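Local coordinates for protein glia-derived nexin (Homo sapiens, PDB 4DY0) that inhibits serine proteases such as thrombin, trypsin and urokinase, binds heparin, and promotes neurite extension by inhibiting thrombin, at residues I232-A237 with A324-S329; F277-Q282 with G374-P379. All coordinates share one frame; numbering follows the deposited sequence.

Overall arrangement
Both contacts pack the central sheet of the serpin fold, sheet A, against sheet B. Contact 1 joins strand 232-239 of sheet B to strand 319-328 of sheet A; contact 2 joins residues 277-282, in the later part of strand 266-284, which pairs with 319-328 in sheet A, to the end of strand 369-376 and the C-terminal tail. Their centres lie about 10 Å apart, and the backbone bond from Ala279 N to Ile326 O (2.8 Å) ties them together. Each contact brings together parts of the chain about 90 residues apart, and the two interleave. They make one apolar interface on the sheet B side of sheet A, which takes up the reactive-centre loop in serpins.

Contact 1: I232-A237 with A324-S329; sequences ISMLIA and AKIEVS
Ser233 OG is gripped by two groups, Asn365 ND2 and Glu224 OE2, and the next residue, Met234, reaches across from strand 232-239 to touch Ile326 and Val328 of strand 319-328. This is sheet B meeting sheet A in the serpin core: two layers packed by side chains, with no hydrogen bond between the segments. The backbones stay well separated, the nearest CA atoms, Met234 CA and Val328 CA, being 10.0 Å apart, and one thioether chain spans much of the gap. Met234 runs out straight through its first two torsions, CG opposite the backbone N (chi1 176°), and then bends at chi3 (-74°), which sets the position of its methyl CE against the other strand. There CE meets Ile326 CD1 at 3.6 Å, terminal methyl to terminal methyl, the two chains slanting across each other. Ile326 gets there by being fully extended. Its alternate neighbour Val328 points to the same side, while Glu327 between them points away. Ile362 touches both Met234 and Ile326, and Phe360 adds to the packing on Ile326; both come from strand 358-364, which pairs with 232-239. Tyr227 also lies on Met234. All three touching residues are buried, and Met234 CE meets two methyl carbons, Ile326 CD1 and Val328 CG2. Val328 meets Met234 at nearly a right angle, its CG2 sitting 3.8 Å from Met234 CE.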
loop_
_atom_site.group_PDB
_atom_site.type_symbol
_atom_site.label_atom_id
_atom_site.label_comp_id
_atom_site.label_asym_id
_atom_site.label_seq_id
_atom_site.Cartn_x
_atom_site.Cartn_y
_atom_site.Cartn_z
ATOM N N ILE A 232 -1.685 -2.534 15.072
ATOM C CA ILE A 232 -1.398 -1.684 13.924
ATOM C C ILE A 232 -1.003 -0.281 14.371
ATOM O O ILE A 232 -1.551 0.251 15.333
ATOM C CB ILE A 232 -2.612 -1.593 12.976
ATOM C CG1 ILE A 232 -3.030 -2.992 12.515
ATOM C CG2 ILE A 232 -2.292 -0.690 11.786
ATOM C CD1 ILE A 232 -4.273 -3.012 11.653
ATOM N N SER A 233 -0.048 0.319 13.673
ATOM C CA SER A 233 0.373 1.672 14.008
ATOM C C SER A 233 0.769 2.457 12.768
ATOM O O SER A 233 1.169 1.889 11.753
ATOM C CB SER A 233 1.522 1.650 15.020
ATOM O OG SER A 233 2.609 0.892 14.527
ATOM N N MET A 234 0.631 3.771 12.851
ATOM C CA MET A 234 1.090 4.638 11.788
ATOM C C MET A 234 2.492 5.137 12.122
ATOM O O MET A 234 2.790 5.459 13.274
ATOM C CB MET A 234 0.146 5.825 11.616
ATOM C CG MET A 234 0.635 6.829 10.579
ATOM S SD MET A 234 -0.491 8.210 10.320
ATOM C CE MET A 234 -1.797 7.416 9.387
ATOM N N LEU A 235 3.350 5.185 11.110
ATOM C CA LEU A 235 4.670 5.773 11.255
ATOM C C LEU A 235 4.753 6.978 10.333
ATOM O O LEU A 235 4.283 6.928 9.196
ATOM C CB LEU A 235 5.756 4.758 10.903
ATOM C CG LEU A 235 6.146 3.749 11.989
ATOM C CD1 LEU A 235 4.934 3.224 12.726
ATOM C CD2 LEU A 235 6.931 2.601 11.378
ATOM N N ILE A 236 5.333 8.065 10.831
ATOM C CA ILE A 236 5.446 9.293 10.050
ATOM C C ILE A 236 6.863 9.841 10.108
ATOM O O ILE A 236 7.475 9.901 11.180
ATOM C CB ILE A 236 4.481 10.380 10.551
ATOM C CG1 ILE A 236 3.045 9.860 10.541
ATOM C CG2 ILE A 236 4.614 11.645 9.707
ATOM C CD1 ILE A 236 2.010 10.931 10.790
ATOM N N ALA A 237 7.383 10.230 8.949
ATOM C CA ALA A 237 8.711 10.820 8.872
ATOM C C ALA A 237 8.708 12.027 7.941
ATOM O O ALA A 237 8.066 12.017 6.886
ATOM C CB ALA A 237 9.725 9.789 8.404
ATOM N N ALA A 324 -5.405 2.725 -2.909
ATOM C CA ALA A 324 -5.248 2.723 -1.463
ATOM C C ALA A 324 -5.884 3.974 -0.895
ATOM O O ALA A 324 -5.741 5.061 -1.455
ATOM C CB ALA A 324 -3.771 2.646 -1.083
ATOM N N LYS A 325 -6.592 3.817 0.215
ATOM C CA LYS A 325 -7.329 4.926 0.801
ATOM C C LYS A 325 -7.325 4.829 2.320
ATOM O O LYS A 325 -7.793 3.844 2.888
ATOM C CB LYS A 325 -8.762 4.937 0.266
ATOM C CG LYS A 325 -9.649 6.031 0.833
ATOM C CD LYS A 325 -10.902 6.189 -0.018
ATOM C CE LYS A 325 -11.863 7.188 0.579
ATOM N NZ LYS A 325 -13.026 7.419 -0.323
ATOM N N ILE A 326 -6.777 5.850 2.969
ATOM C CA ILE A 326 -6.753 5.906 4.421
ATOM C C ILE A 326 -7.278 7.254 4.907
ATOM O O ILE A 326 -6.914 8.300 4.376
ATOM C CB ILE A 326 -5.328 5.681 4.975
ATOM C CG1 ILE A 326 -5.337 5.734 6.505
ATOM C CG2 ILE A 326 -4.368 6.715 4.412
ATOM C CD1 ILE A 326 -3.964 5.650 7.128
ATOM N N GLU A 327 -8.155 7.226 5.903
ATOM C CA GLU A 327 -8.612 8.461 6.516
ATOM C C GLU A 327 -7.903 8.700 7.843
ATOM O O GLU A 327 -7.772 7.795 8.666
ATOM C CB GLU A 327 -10.126 8.463 6.722
ATOM C CG GLU A 327 -10.604 9.711 7.456
ATOM C CD GLU A 327 -12.111 9.776 7.616
ATOM O OE1 GLU A 327 -12.597 10.758 8.217
ATOM O OE2 GLU A 327 -12.806 8.854 7.140
ATOM N N VAL A 328 -7.435 9.924 8.038
ATOM C CA VAL A 328 -6.812 10.305 9.290
ATOM C C VAL A 328 -7.713 11.303 10.007
ATOM O O VAL A 328 -7.918 12.416 9.524
ATOM C CB VAL A 328 -5.422 10.914 9.048
ATOM C CG1 VAL A 328 -4.802 11.360 10.356
ATOM C CG2 VAL A 328 -4.530 9.897 8.352
ATOM N N SER A 329 -8.258 10.895 11.150
ATOM C CA SER A 329 -9.230 11.715 11.872
ATOM C C SER A 329 -8.981 11.727 13.380
ATOM O O SER A 329 -7.981 11.186 13.855
ATOM C CB SER A 329 -10.647 11.223 11.582
ATOM O OG SER A 329 -11.616 12.161 12.015
#

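Contact 2: F277-Q282 with G374-P379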
loop_
_atom_site.group_PDB
_atom_site.type_symbol
_atom_site.label_atom_id
_atom_site.label_comp_id
_atom_site.label_asym_id
_atom_site.label_seq_id
_atom_site.Cartn_x
_atom_site.Cartn_y
_atom_site.Cartn_z
ATOM N N PHE A 277 -7.093 14.467 7.330
ATOM C CA PHE A 277 -7.311 14.353 5.893
ATOM C C PHE A 277 -7.527 12.913 5.456
ATOM O O PHE A 277 -7.401 11.979 6.247
ATOM C CB PHE A 277 -6.106 14.913 5.137
ATOM C CG PHE A 277 -4.933 13.973 5.098
ATOM C CD1 PHE A 277 -4.228 13.670 6.258
ATOM C CD2 PHE A 277 -4.537 13.384 3.903
ATOM C CE1 PHE A 277 -3.148 12.800 6.228
ATOM C CE2 PHE A 277 -3.459 12.510 3.862
ATOM C CZ PHE A 277 -2.765 12.216 5.027
ATOM N N THR A 278 -7.845 12.749 4.177
ATOM C CA THR A 278 -7.982 11.440 3.573
ATOM C C THR A 278 -6.932 11.285 2.483
ATOM O O THR A 278 -6.869 12.085 1.551
ATOM C CB THR A 278 -9.374 11.260 2.952
ATOM O OG1 THR A 278 -10.378 11.486 3.951
ATOM C CG2 THR A 278 -9.523 9.863 2.380
ATOM N N ALA A 279 -6.103 10.257 2.620
ATOM C CA ALA A 279 -5.074 9.948 1.640
ATOM C C ALA A 279 -5.573 8.863 0.700
ATOM O O ALA A 279 -5.913 7.769 1.139
ATOM C CB ALA A 279 -3.805 9.488 2.341
ATOM N N VAL A 280 -5.607 9.163 -0.593
ATOM C CA VAL A 280 -6.087 8.203 -1.575
ATOM C C VAL A 280 -5.359 8.342 -2.911
ATOM O O VAL A 280 -5.181 9.447 -3.425
ATOM C CB VAL A 280 -7.604 8.339 -1.797
ATOM C CG1 VAL A 280 -7.969 9.794 -2.089
ATOM C CG2 VAL A 280 -8.058 7.427 -2.922
ATOM N N ALA A 281 -4.938 7.211 -3.470
ATOM C CA ALA A 281 -4.269 7.203 -4.760
ATOM C C ALA A 281 -4.483 5.880 -5.484
ATOM O O ALA A 281 -4.624 4.830 -4.859
ATOM C CB ALA A 281 -2.784 7.478 -4.590
ATOM N N GLN A 282 -4.516 5.943 -6.806
ATOM C CA GLN A 282 -4.579 4.747 -7.621
ATOM C C GLN A 282 -3.364 4.724 -8.529
ATOM O O GLN A 282 -2.808 5.767 -8.860
ATOM C CB GLN A 282 -5.854 4.728 -8.459
ATOM C CG GLN A 282 -5.938 3.542 -9.400
ATOM C CD GLN A 282 -7.046 3.684 -10.424
ATOM O OE1 GLN A 282 -8.192 3.979 -10.080
ATOM N NE2 GLN A 282 -6.708 3.469 -11.693
ATOM N N GLY A 374 2.996 5.911 2.003
ATOM C CA GLY A 374 2.527 7.087 1.295
ATOM C C GLY A 374 3.455 8.282 1.340
ATOM O O GLY A 374 4.155 8.519 2.331
ATOM N N GLN A 375 3.463 9.043 0.253
ATOM C CA GLN A 375 4.114 10.334 0.276
ATOM C C GLN A 375 3.026 11.382 0.088
ATOM O O GLN A 375 2.318 11.385 -0.916
ATOM C CB GLN A 375 5.207 10.432 -0.797
ATOM C CG GLN A 375 4.898 11.368 -1.933
ATOM C CD GLN A 375 6.111 11.649 -2.804
ATOM O OE1 GLN A 375 7.242 11.657 -2.324
ATOM N NE2 GLN A 375 5.878 11.879 -4.093
ATOM N N ILE A 376 2.870 12.252 1.078
ATOM C CA ILE A 376 1.838 13.276 1.009
ATOM C C ILE A 376 2.467 14.636 0.754
ATOM O O ILE A 376 3.141 15.183 1.628
ATOM C CB ILE A 376 1.009 13.335 2.306
ATOM C CG1 ILE A 376 0.364 11.973 2.594
ATOM C CG2 ILE A 376 -0.037 14.443 2.225
ATOM C CD1 ILE A 376 -0.522 11.446 1.462
ATOM N N ASN A 377 2.251 15.164 -0.448
ATOM C CA ASN A 377 2.759 16.479 -0.833
ATOM C C ASN A 377 1.750 17.589 -0.576
ATOM O O ASN A 377 2.113 18.761 -0.479
ATOM C CB ASN A 377 3.159 16.480 -2.309
ATOM C CG ASN A 377 4.561 15.971 -2.524
ATOM O OD1 ASN A 377 4.770 14.895 -3.092
ATOM N ND2 ASN A 377 5.537 16.730 -2.046
ATOM N N LYS A 378 0.480 17.213 -0.481
ATOM C CA LYS A 378 -0.579 18.155 -0.145
ATOM C C LYS A 378 -1.790 17.403 0.393
ATOM O O LYS A 378 -2.492 16.743 -0.364
ATOM C CB LYS A 378 -0.978 18.987 -1.364
ATOM C CG LYS A 378 -1.758 20.245 -1.009
ATOM C CD LYS A 378 -1.868 21.191 -2.195
ATOM C CE LYS A 378 -2.737 20.606 -3.296
ATOM N NZ LYS A 378 -2.866 21.543 -4.448
ATOM N N PRO A 379 -2.031 17.492 1.709
ATOM C CA PRO A 379 -3.169 16.797 2.309
ATOM C C PRO A 379 -4.472 17.191 1.630
ATOM O O PRO A 379 -4.644 18.346 1.231
ATOM C CB PRO A 379 -3.165 17.280 3.766
ATOM C CG PRO A 379 -2.129 18.360 3.849
ATOM C CD PRO A 379 -1.200 18.182 2.708
ATOM O OXT PRO A 379 -5.371 16.366 1.460
#
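Phe277 CE2 lies 3.9 Å from Ile376 CD1, while its CZ rests 4.0 Å from Ile376 CG1, so the far end of the ring meets the outer branch of the isoleucine. The two side chains approach from opposite directions, and the methyl meets the ring obliquely. Ile376 CD1 has a second neighbour in Ala279 CB, at 3.9 Å; the folded isoleucine chain (chi1 -58°, chi2 -57°) brings its tip to both. At the base of the ring, Phe277 CG is 4.0 Å from Pro379 CB, the proline crossing the phenylalanine at about a right angle. The terminal carboxylate also comes near, Pro379 OXT standing 3.9 Å from Phe277 CD2, again obliquely. Phe277 therefore touches both the strand end and the last residue of the chain, and an alanine here would probably open a gap beside Ile376 and take away the ring that Pro379 CB packs against. Further out, Phe358 packs on both Phe277 and Ile376, and Phe360 also lies on Ile376. Asn31 positions the tail after the strand, with OD1 bonded to Asn377 N and ND2 to Lys378 O. Val33, on strand 32-34, touches Ala279. The whole is a mainly apolar, partly buried join between sheets A and B, the two-layer packing of the serpin fold, with the C-terminal residue at its edge.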